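Local coordinates for protein hypothetical bacterial 6-phosphogluconolactonase (Bacteroides fragilis, PDB 3SCY) that probably hydrolyses 6-phosphogluconolactone to 6-phosphogluconate, as a putative lactonase built as a seven-bladed beta-propeller, at residues L14-G19 with Y30-N35; P52-P57 with P354-F359; S121-P126 with S137-F142. All coordinates share one frame; numbering follows the deposited sequence.

How the interactions relate
Interactions 1 and 2 meet at one blade of the propeller, which is closed by both chain ends. Strand 354-360, from the C-terminus, pairs with strand 13-20 through two probable hydrogen bonds, Gly19 N to Cys356 O and Gly19 O to Val355 N, both 2.8 Å. Interaction 1 continues that sheet outward; interaction 2 carries its inner strand across to strand 55-57 of the next blade. Interaction 3 is an outer hairpin of the blade beyond, its centre about 21 Å from that of interaction 2 and 30 Å from that of interaction 1. The side chain of Ser53, in interaction 2, lies about 5 Å from a bound unidentified molecule, probably from the crystallisation liquor, though such molecules often mark pockets.

Interaction 1 of 3, residues L14-G19 with Y30-N35; sequences LTMLVG and YTFRFN
Thr15 and Arg33 slant across one another on one face of this antiparallel pair. Arg33 CG is anti to the backbone N (chi1 -158°), and bends at chi2 and chi3 fold the chain back, with NH1 2.9 Å from Thr15 OG1 and the hydroxyl at the edge of the guanidinium, in its plane. Both groups hydrogen-bond the carbonyl of Lys84, and Arg33 NH2 donates to that of Glu85. On the same face Leu17 and Thr31 lie side by side, pointing the same way, with Leu17 CD2 3.7 Å from Thr31 CG2. On the opposite face the contacts between side chains are apolar. The Phe32 ring receives two methyls obliquely: Val18 CG2, 3.7 Å from Phe32 CE1, and selenomethionine Met16 CE, 4.1 Å from Phe32 CD1. Met16 runs out extended until chi3 (74°) turns CE aside to the ring. Leu14 CD1 comes to the edge of the Phe34 ring, 4.3 Å from Phe34 CD2. Six backbone hydrogen bonds join Leu14 to Phe34, Met16 to Phe32 and Val18 to Tyr30, in both directions; that from Met16 N to Phe32 O (2.8 Å) is almost straight. These bonds pair the backbones of alternate residues, while the guanidinium is gripped by two carbonyls of the 84-85 turn, whose dipoles probably help to stabilise its positive charge, and ties this blade to the outer hairpin of the next.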
loop_
_atom_site.group_PDB
_atom_site.type_symbol
_atom_site.label_atom_id
_atom_site.label_comp_id
_atom_site.label_asym_id
_atom_site.label_seq_id
_atom_site.Cartn_x
_atom_site.Cartn_y
_atom_site.Cartn_z
ATOM N N LEU A 14 -11.444 -6.008 14.771
ATOM C CA LEU A 14 -11.303 -5.659 13.368
ATOM C C LEU A 14 -11.276 -6.918 12.510
ATOM O O LEU A 14 -10.895 -7.983 12.997
ATOM C CB LEU A 14 -9.963 -4.906 13.173
ATOM C CG LEU A 14 -9.710 -3.607 13.963
ATOM C CD1 LEU A 14 -8.214 -3.296 13.994
ATOM C CD2 LEU A 14 -10.418 -2.433 13.300
ATOM N N THR A 15 -11.623 -6.799 11.225
ATOM C CA THR A 15 -11.437 -7.905 10.295
ATOM C C THR A 15 -10.210 -7.565 9.484
ATOM O O THR A 15 -10.148 -6.494 8.892
ATOM C CB THR A 15 -12.664 -8.206 9.438
ATOM O OG1 THR A 15 -13.708 -8.513 10.347
ATOM C CG2 THR A 15 -12.449 -9.441 8.547
HETATM N N MSE A 16 -9.242 -8.463 9.463
HETATM C CA MSE A 16 -7.988 -8.243 8.764
HETATM C C MSE A 16 -7.897 -9.161 7.541
HETATM O O MSE A 16 -8.142 -10.364 7.642
HETATM C CB MSE A 16 -6.809 -8.483 9.713
HETATM C CG MSE A 16 -5.450 -8.272 9.033
HETATM SE SE MSE A 16 -4.010 -8.301 10.309
HETATM C CE MSE A 16 -3.956 -9.987 10.622
ATOM N N LEU A 17 -7.477 -8.593 6.432
ATOM C CA LEU A 17 -7.198 -9.271 5.177
ATOM C C LEU A 17 -5.700 -9.396 5.050
ATOM O O LEU A 17 -4.973 -8.420 5.286
ATOM C CB LEU A 17 -7.753 -8.455 4.006
ATOM C CG LEU A 17 -9.277 -8.241 3.972
ATOM C CD1 LEU A 17 -9.628 -7.012 3.094
ATOM C CD2 LEU A 17 -9.965 -9.432 3.288
ATOM N N VAL A 18 -5.221 -10.583 4.658
ATOM C CA VAL A 18 -3.797 -10.811 4.479
ATOM C C VAL A 18 -3.540 -11.334 3.078
ATOM O O VAL A 18 -3.986 -12.437 2.749
ATOM C CB VAL A 18 -3.230 -11.789 5.529
ATOM C CG1 VAL A 18 -1.728 -12.018 5.309
ATOM C CG2 VAL A 18 -3.509 -11.278 6.947
ATOM N N GLY A 19 -2.810 -10.547 2.297
ATOM C CA GLY A 19 -2.340 -10.945 0.972
ATOM C C GLY A 19 -0.975 -11.609 1.123
ATOM O O GLY A 19 -0.220 -11.314 2.059
ATOM N N TYR A 30 -5.857 -14.682 3.296
ATOM C CA TYR A 30 -6.274 -15.190 4.592
ATOM C C TYR A 30 -6.967 -14.076 5.339
ATOM O O TYR A 30 -6.571 -12.904 5.227
ATOM C CB TYR A 30 -5.071 -15.713 5.377
ATOM C CG TYR A 30 -4.434 -16.936 4.761
ATOM C CD1 TYR A 30 -3.448 -16.813 3.785
ATOM C CD2 TYR A 30 -4.855 -18.218 5.108
ATOM C CE1 TYR A 30 -2.889 -17.936 3.180
ATOM C CE2 TYR A 30 -4.309 -19.350 4.501
ATOM C CZ TYR A 30 -3.305 -19.201 3.557
ATOM O OH TYR A 30 -2.751 -20.290 2.938
ATOM N N THR A 31 -8.021 -14.425 6.081
ATOM C CA THR A 31 -8.750 -13.440 6.871
ATOM C C THR A 31 -8.732 -13.833 8.344
ATOM O O THR A 31 -8.719 -15.025 8.677
ATOM C CB THR A 31 -10.159 -13.233 6.379
ATOM O OG1 THR A 31 -10.857 -14.470 6.452
ATOM C CG2 THR A 31 -10.214 -12.680 4.950
ATOM N N PHE A 32 -8.708 -12.816 9.209
ATOM C CA PHE A 32 -8.600 -12.973 10.666
ATOM C C PHE A 32 -9.424 -11.947 11.392
ATOM O O PHE A 32 -9.633 -10.850 10.883
ATOM C CB PHE A 32 -7.114 -12.783 11.130
ATOM C CG PHE A 32 -6.096 -13.724 10.524
ATOM C CD1 PHE A 32 -5.560 -13.478 9.262
ATOM C CD2 PHE A 32 -5.685 -14.860 11.206
ATOM C CE1 PHE A 32 -4.646 -14.359 8.690
ATOM C CE2 PHE A 32 -4.800 -15.769 10.615
ATOM C CZ PHE A 32 -4.268 -15.497 9.365
ATOM N N ARG A 33 -9.821 -12.268 12.625
ATOM C CA ARG A 33 -10.345 -11.257 13.508
ATOM C C ARG A 33 -9.135 -10.739 14.291
ATOM O O ARG A 33 -8.305 -11.546 14.702
ATOM C CB ARG A 33 -11.426 -11.804 14.451
ATOM C CG ARG A 33 -12.330 -10.682 14.976
ATOM C CD ARG A 33 -13.343 -10.248 13.921
ATOM N NE ARG A 33 -14.326 -11.312 13.748
ATOM C CZ ARG A 33 -15.153 -11.470 12.723
ATOM N NH1 ARG A 33 -15.129 -10.619 11.699
ATOM N NH2 ARG A 33 -15.987 -12.495 12.695
ATOM N N PHE A 34 -8.989 -9.427 14.456
ATOM C CA PHE A 34 -7.864 -8.897 15.241
ATOM C C PHE A 34 -8.404 -7.907 16.272
ATOM O O PHE A 34 -9.060 -6.932 15.893
ATOM C CB PHE A 34 -6.790 -8.232 14.334
ATOM C CG PHE A 34 -5.629 -7.705 15.158
ATOM C CD1 PHE A 34 -4.608 -8.560 15.589
ATOM C CD2 PHE A 34 -5.585 -6.373 15.557
ATOM C CE1 PHE A 34 -3.566 -8.085 16.390
ATOM C CE2 PHE A 34 -4.529 -5.898 16.345
ATOM C CZ PHE A 34 -3.536 -6.760 16.767
ATOM N N ASN A 35 -8.108 -8.133 17.567
ATOM C CA ASN A 35 -8.592 -7.224 18.600
ATOM C C ASN A 35 -7.577 -6.093 18.806
ATOM O O ASN A 35 -6.456 -6.358 19.244
ATOM C CB ASN A 35 -8.853 -7.995 19.888
ATOM C CG ASN A 35 -9.609 -7.198 20.897
ATOM O OD1 ASN A 35 -9.259 -6.052 21.218
ATOM N ND2 ASN A 35 -10.695 -7.765 21.384
#

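Interaction 2 of 3, residues P52-P57 with P354-F359; sequences PSYLIP and PVCLKF
Cys356 and Tyr54 make a sulfur-aromatic contact: SG sits over the centre of one ring face, 3.8 Å from the Tyr54 centroid. The Cys356 chi1 of -176° sets SG anti to the backbone N. Tyr104 stacks on the same ring. Three kinds of polar contact follow. Leu55 N donates to Cys356 SG at 3.6 Å (155° at the hydrogen), the sulfur thus serving as both acceptor and ring partner. Lys358 NZ donates to Tyr54 OH at 3.0 Å; the lysine, bent at chi2 (-71°), crosses the tyrosine at about a right angle, its ammonium oblique to the ring. A water lies 2.8 Å from Ser53 O and 2.7 Å from Val355 O, at the edge of the Tyr54 ring and in its plane. Packing completes the contact: Val355 CG2 meets Ser53 CB at 3.8 Å, and the Lys358 chain slides past Leu55 in the opposite direction, with Lys358 CG 3.3 Å from Leu55 O. Val355 and Cys356 form a classic beta bulge opposite Gly19 of the neighbouring strand. No direct backbone hydrogen bond joins the two nearly parallel segments, so neighbouring blades are held here through side chains and water. The chemistry is uneven: thiol and phenol oxygen each accept an N-H across the contact, whereas the buried carbonyl of Leu55 has no hydrogen-bond partner in the model and rests against lysine methylenes.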
loop_
_atom_site.group_PDB
_atom_site.type_symbol
_atom_site.label_atom_id
_atom_site.label_comp_id
_atom_site.label_asym_id
_atom_site.label_seq_id
_atom_site.Cartn_x
_atom_site.Cartn_y
_atom_site.Cartn_z
ATOM N N PRO A 52 -1.877 -12.923 -4.600
ATOM C CA PRO A 52 -2.614 -11.703 -4.224
ATOM C C PRO A 52 -1.728 -10.825 -3.313
ATOM O O PRO A 52 -1.953 -10.715 -2.097
ATOM C CB PRO A 52 -3.833 -12.271 -3.498
ATOM C CG PRO A 52 -3.316 -13.508 -2.819
ATOM C CD PRO A 52 -2.237 -14.067 -3.722
ATOM N N SER A 53 -0.645 -10.266 -3.903
ATOM C CA SER A 53 0.364 -9.567 -3.097
ATOM C C SER A 53 -0.076 -8.193 -2.578
ATOM O O SER A 53 0.582 -7.617 -1.704
ATOM C CB SER A 53 1.665 -9.439 -3.862
ATOM O OG SER A 53 1.439 -8.588 -4.967
ATOM N N TYR A 54 -1.158 -7.673 -3.122
ATOM C CA TYR A 54 -1.744 -6.432 -2.659
ATOM C C TYR A 54 -3.230 -6.543 -2.854
ATOM O O TYR A 54 -3.696 -7.091 -3.858
ATOM C CB TYR A 54 -1.163 -5.176 -3.384
ATOM C CG TYR A 54 -1.138 -3.974 -2.470
ATOM C CD1 TYR A 54 -0.075 -3.770 -1.590
ATOM C CD2 TYR A 54 -2.233 -3.113 -2.383
ATOM C CE1 TYR A 54 -0.105 -2.754 -0.637
ATOM C CE2 TYR A 54 -2.261 -2.073 -1.443
ATOM C CZ TYR A 54 -1.192 -1.905 -0.576
ATOM O OH TYR A 54 -1.177 -0.907 0.383
ATOM N N LEU A 55 -3.968 -6.023 -1.906
ATOM C CA LEU A 55 -5.416 -6.046 -1.970
ATOM C C LEU A 55 -5.980 -4.858 -1.217
ATOM O O LEU A 55 -5.315 -4.250 -0.373
ATOM C CB LEU A 55 -5.986 -7.376 -1.403
ATOM C CG LEU A 55 -5.491 -7.841 -0.023
ATOM C CD1 LEU A 55 -6.183 -7.105 1.093
ATOM C CD2 LEU A 55 -5.801 -9.309 0.179
ATOM N N ILE A 56 -7.232 -4.561 -1.524
ATOM C CA ILE A 56 -7.947 -3.475 -0.872
ATOM C C ILE A 56 -9.379 -3.813 -0.694
ATOM O O ILE A 56 -9.993 -4.404 -1.573
ATOM C CB ILE A 56 -7.819 -2.132 -1.699
ATOM C CG1 ILE A 56 -8.336 -2.248 -3.146
ATOM C CG2 ILE A 56 -6.415 -1.500 -1.585
ATOM C CD1 ILE A 56 -8.639 -0.863 -3.749
ATOM N N PRO A 57 -9.976 -3.357 0.414
ATOM C CA PRO A 57 -11.431 -3.459 0.524
ATOM C C PRO A 57 -12.086 -2.255 -0.149
ATOM O O PRO A 57 -11.449 -1.185 -0.251
ATOM C CB PRO A 57 -11.672 -3.396 2.032
ATOM C CG PRO A 57 -10.513 -2.523 2.548
ATOM C CD PRO A 57 -9.355 -2.680 1.584
ATOM N N PRO A 354 3.403 -13.578 4.022
ATOM C CA PRO A 354 2.458 -12.457 4.092
ATOM C C PRO A 354 3.103 -11.189 3.586
ATOM O O PRO A 354 4.259 -10.896 3.966
ATOM C CB PRO A 354 2.119 -12.353 5.579
ATOM C CG PRO A 354 3.391 -12.847 6.281
ATOM C CD PRO A 354 3.908 -13.955 5.368
ATOM N N VAL A 355 2.382 -10.449 2.718
ATOM C CA VAL A 355 2.940 -9.221 2.130
ATOM C C VAL A 355 1.928 -8.068 2.057
ATOM O O VAL A 355 2.270 -7.026 1.507
ATOM C CB VAL A 355 3.572 -9.491 0.718
ATOM C CG1 VAL A 355 4.823 -10.375 0.810
ATOM C CG2 VAL A 355 2.566 -10.114 -0.255
ATOM N N CYS A 356 0.693 -8.225 2.573
ATOM C CA CYS A 356 -0.249 -7.111 2.531
ATOM C C CYS A 356 -1.236 -7.271 3.635
ATOM O O CYS A 356 -1.847 -8.322 3.722
ATOM C CB CYS A 356 -0.949 -7.008 1.185
ATOM S SG CYS A 356 -2.035 -5.563 1.065
ATOM N N LEU A 357 -1.388 -6.248 4.481
ATOM C CA LEU A 357 -2.327 -6.239 5.581
ATOM C C LEU A 357 -3.305 -5.114 5.395
ATOM O O LEU A 357 -2.893 -3.976 5.128
ATOM C CB LEU A 357 -1.602 -6.047 6.925
ATOM C CG LEU A 357 -0.420 -6.988 7.204
ATOM C CD1 LEU A 357 0.230 -6.647 8.550
ATOM C CD2 LEU A 357 -0.859 -8.440 7.192
ATOM N N LYS A 358 -4.597 -5.417 5.528
ATOM C CA LYS A 358 -5.638 -4.398 5.472
ATOM C C LYS A 358 -6.694 -4.663 6.501
ATOM O O LYS A 358 -6.902 -5.821 6.866
ATOM C CB LYS A 358 -6.313 -4.349 4.078
ATOM C CG LYS A 358 -5.397 -3.892 2.938
ATOM C CD LYS A 358 -5.039 -2.413 2.997
ATOM C CE LYS A 358 -4.042 -2.098 1.918
ATOM N NZ LYS A 358 -3.821 -0.625 1.801
ATOM N N PHE A 359 -7.357 -3.605 6.999
ATOM C CA PHE A 359 -8.463 -3.783 7.945
ATOM C C PHE A 359 -9.763 -3.313 7.345
ATOM O O PHE A 359 -9.781 -2.383 6.543
ATOM C CB PHE A 359 -8.255 -2.994 9.255
ATOM C CG PHE A 359 -7.126 -3.471 10.137
ATOM C CD1 PHE A 359 -7.091 -4.784 10.606
ATOM C CD2 PHE A 359 -6.134 -2.585 10.573
ATOM C CE1 PHE A 359 -6.054 -5.223 11.421
ATOM C CE2 PHE A 359 -5.108 -3.018 11.409
ATOM C CZ PHE A 359 -5.080 -4.329 11.848
HETATM O O HOH W 1 2.951 -6.285 -1.006
#

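Interaction 3 of 3, residues S121-P126 with S137-F142; sequences SITVFP and SDVIEF
Ser121 starts the pairing opposite Glu141, where a water joins their side chains: Ser121 OG donates to it at 2.7 Å, and it donates in turn to Glu141 OE2. Asn116 ND2 also bonds the serine hydroxyl. Ser121 CA lies at the edge of the Phe142 ring, 3.8 Å from Phe142 CD2, and that ring stacks in turn on His180. Next, Ile122 and Ile140 exchange backbone hydrogen bonds in both directions; the one from Ile140 N to Ile122 O is 2.8 Å and nearly straight. Their side chains lie side by side and point the same way. A chi1 of 63° puts Ile122 CG1 between the backbone N and carbonyl carbon, bringing it 3.8 Å from Ile140 CB, while Ile122 CG2 approaches Phe142 CE2. Leu197 and Phe182 of the following blade pack on both isoleucines. Thr123 points to the opposite face, where its CG2 runs beside Val139 CG2 at 4.0 Å and its hydroxyl is held by Thr97 O and Asn116 ND2. At Val124 the pairing is disturbed. Its N still donates to Asp138 O, but its carbonyl takes Ser137 N at 2.8 Å and, weakly, Asp138 N at 3.5 Å, because two residues face one. On the same face as Ile122, Val124 CB and CG2 rest against Asp138 CB, and Val124 CG1 touches Ser137 OG. Pro126 ends the contact with its ring beside the same serine, Pro126 CD lying 3.6 Å from Ser137 OG. Ser137 and Asp138 opposite Val124 make a classic beta bulge in an antiparallel hairpin, which supplies the third strand and the fourth, outermost one of a propeller blade; the Ile122 face packs on the next blade.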
loop_
_atom_site.group_PDB
_atom_site.type_symbol
_atom_site.label_atom_id
_atom_site.label_comp_id
_atom_site.label_asym_id
_atom_site.label_seq_id
_atom_site.Cartn_x
_atom_site.Cartn_y
_atom_site.Cartn_z
ATOM N N SER A 121 3.521 0.538 -16.170
ATOM C CA SER A 121 2.267 1.102 -16.612
ATOM C C SER A 121 1.281 1.083 -15.462
ATOM O O SER A 121 1.554 0.508 -14.393
ATOM C CB SER A 121 1.713 0.278 -17.780
ATOM O OG SER A 121 1.500 -1.070 -17.382
ATOM N N ILE A 122 0.104 1.682 -15.704
ATOM C CA ILE A 122 -1.015 1.645 -14.787
ATOM C C ILE A 122 -2.249 1.247 -15.590
ATOM O O ILE A 122 -2.370 1.584 -16.784
ATOM C CB ILE A 122 -1.245 2.942 -13.971
ATOM C CG1 ILE A 122 -1.581 4.140 -14.890
ATOM C CG2 ILE A 122 -0.039 3.221 -13.066
ATOM C CD1 ILE A 122 -1.967 5.422 -14.096
ATOM N N THR A 123 -3.114 0.458 -14.972
ATOM C CA THR A 123 -4.325 -0.023 -15.642
ATOM C C THR A 123 -5.559 0.461 -14.885
ATOM O O THR A 123 -5.606 0.381 -13.659
ATOM C CB THR A 123 -4.312 -1.571 -15.767
ATOM O OG1 THR A 123 -3.126 -1.966 -16.441
ATOM C CG2 THR A 123 -5.519 -2.098 -16.573
ATOM N N VAL A 124 -6.577 0.921 -15.627
ATOM C CA VAL A 124 -7.844 1.377 -15.066
ATOM C C VAL A 124 -8.917 0.357 -15.412
ATOM O O VAL A 124 -9.011 -0.034 -16.589
ATOM C CB VAL A 124 -8.225 2.784 -15.650
ATOM C CG1 VAL A 124 -9.566 3.277 -15.117
ATOM C CG2 VAL A 124 -7.126 3.806 -15.364
ATOM N N PHE A 125 -9.732 -0.029 -14.408
ATOM C CA PHE A 125 -10.880 -0.906 -14.616
ATOM C C PHE A 125 -12.127 -0.242 -14.077
ATOM O O PHE A 125 -12.158 0.046 -12.879
ATOM C CB PHE A 125 -10.724 -2.267 -13.893
ATOM C CG PHE A 125 -9.498 -3.086 -14.185
ATOM C CD1 PHE A 125 -8.314 -2.856 -13.497
ATOM C CD2 PHE A 125 -9.540 -4.126 -15.106
ATOM C CE1 PHE A 125 -7.188 -3.635 -13.729
ATOM C CE2 PHE A 125 -8.399 -4.874 -15.376
ATOM C CZ PHE A 125 -7.227 -4.636 -14.677
ATOM N N PRO A 126 -13.200 -0.083 -14.876
ATOM C CA PRO A 126 -14.461 0.389 -14.296
ATOM C C PRO A 126 -15.037 -0.703 -13.386
ATOM O O PRO A 126 -14.863 -1.898 -13.663
ATOM C CB PRO A 126 -15.381 0.603 -15.516
ATOM C CG PRO A 126 -14.459 0.549 -16.733
ATOM C CD PRO A 126 -13.333 -0.380 -16.317
ATOM N N SER A 137 -10.352 -0.331 -19.038
ATOM C CA SER A 137 -10.804 0.764 -19.911
ATOM C C SER A 137 -9.628 1.623 -20.341
ATOM O O SER A 137 -9.743 2.360 -21.320
ATOM C CB SER A 137 -11.851 1.632 -19.223
ATOM O OG SER A 137 -11.327 2.077 -17.981
ATOM N N ASP A 138 -8.473 1.515 -19.644
ATOM C CA ASP A 138 -7.274 2.275 -20.015
ATOM C C ASP A 138 -6.027 1.586 -19.507
ATOM O O ASP A 138 -6.049 0.997 -18.436
ATOM C CB ASP A 138 -7.360 3.696 -19.440
ATOM C CG ASP A 138 -6.534 4.763 -20.129
ATOM O OD1 ASP A 138 -5.921 4.458 -21.200
ATOM O OD2 ASP A 138 -6.583 5.933 -19.675
ATOM N N VAL A 139 -4.967 1.603 -20.305
ATOM C CA VAL A 139 -3.623 1.101 -19.956
ATOM C C VAL A 139 -2.690 2.253 -20.318
ATOM O O VAL A 139 -2.609 2.628 -21.499
ATOM C CB VAL A 139 -3.216 -0.251 -20.613
ATOM C CG1 VAL A 139 -1.806 -0.687 -20.181
ATOM C CG2 VAL A 139 -4.215 -1.351 -20.293
ATOM N N ILE A 140 -2.066 2.866 -19.305
ATOM C CA ILE A 140 -1.227 4.052 -19.487
ATOM C C ILE A 140 0.227 3.646 -19.352
ATOM O O ILE A 140 0.640 3.218 -18.275
ATOM C CB ILE A 140 -1.645 5.188 -18.500
ATOM C CG1 ILE A 140 -3.153 5.497 -18.657
ATOM C CG2 ILE A 140 -0.793 6.462 -18.718
ATOM C CD1 ILE A 140 -3.826 6.257 -17.543
ATOM N N GLU A 141 0.984 3.724 -20.454
ATOM C CA GLU A 141 2.392 3.330 -20.483
ATOM C C GLU A 141 3.297 4.504 -20.158
ATOM O O GLU A 141 2.955 5.663 -20.431
ATOM C CB GLU A 141 2.757 2.769 -21.869
ATOM C CG GLU A 141 2.053 1.464 -22.209
ATOM C CD GLU A 141 2.625 0.177 -21.643
ATOM O OE1 GLU A 141 3.758 0.189 -21.106
ATOM O OE2 GLU A 141 1.943 -0.864 -21.781
ATOM N N PHE A 142 4.446 4.206 -19.549
ATOM C CA PHE A 142 5.431 5.225 -19.217
ATOM C C PHE A 142 6.733 4.903 -19.905
ATOM O O PHE A 142 6.953 3.761 -20.325
ATOM C CB PHE A 142 5.632 5.336 -17.694
ATOM C CG PHE A 142 4.353 5.696 -16.981
ATOM C CD1 PHE A 142 3.966 7.023 -16.837
ATOM C CD2 PHE A 142 3.536 4.706 -16.442
ATOM C CE1 PHE A 142 2.760 7.352 -16.203
ATOM C CE2 PHE A 142 2.325 5.034 -15.815
ATOM C CZ PHE A 142 1.955 6.357 -15.681
HETATM O O HOH W 2 1.537 -2.356 -19.795
#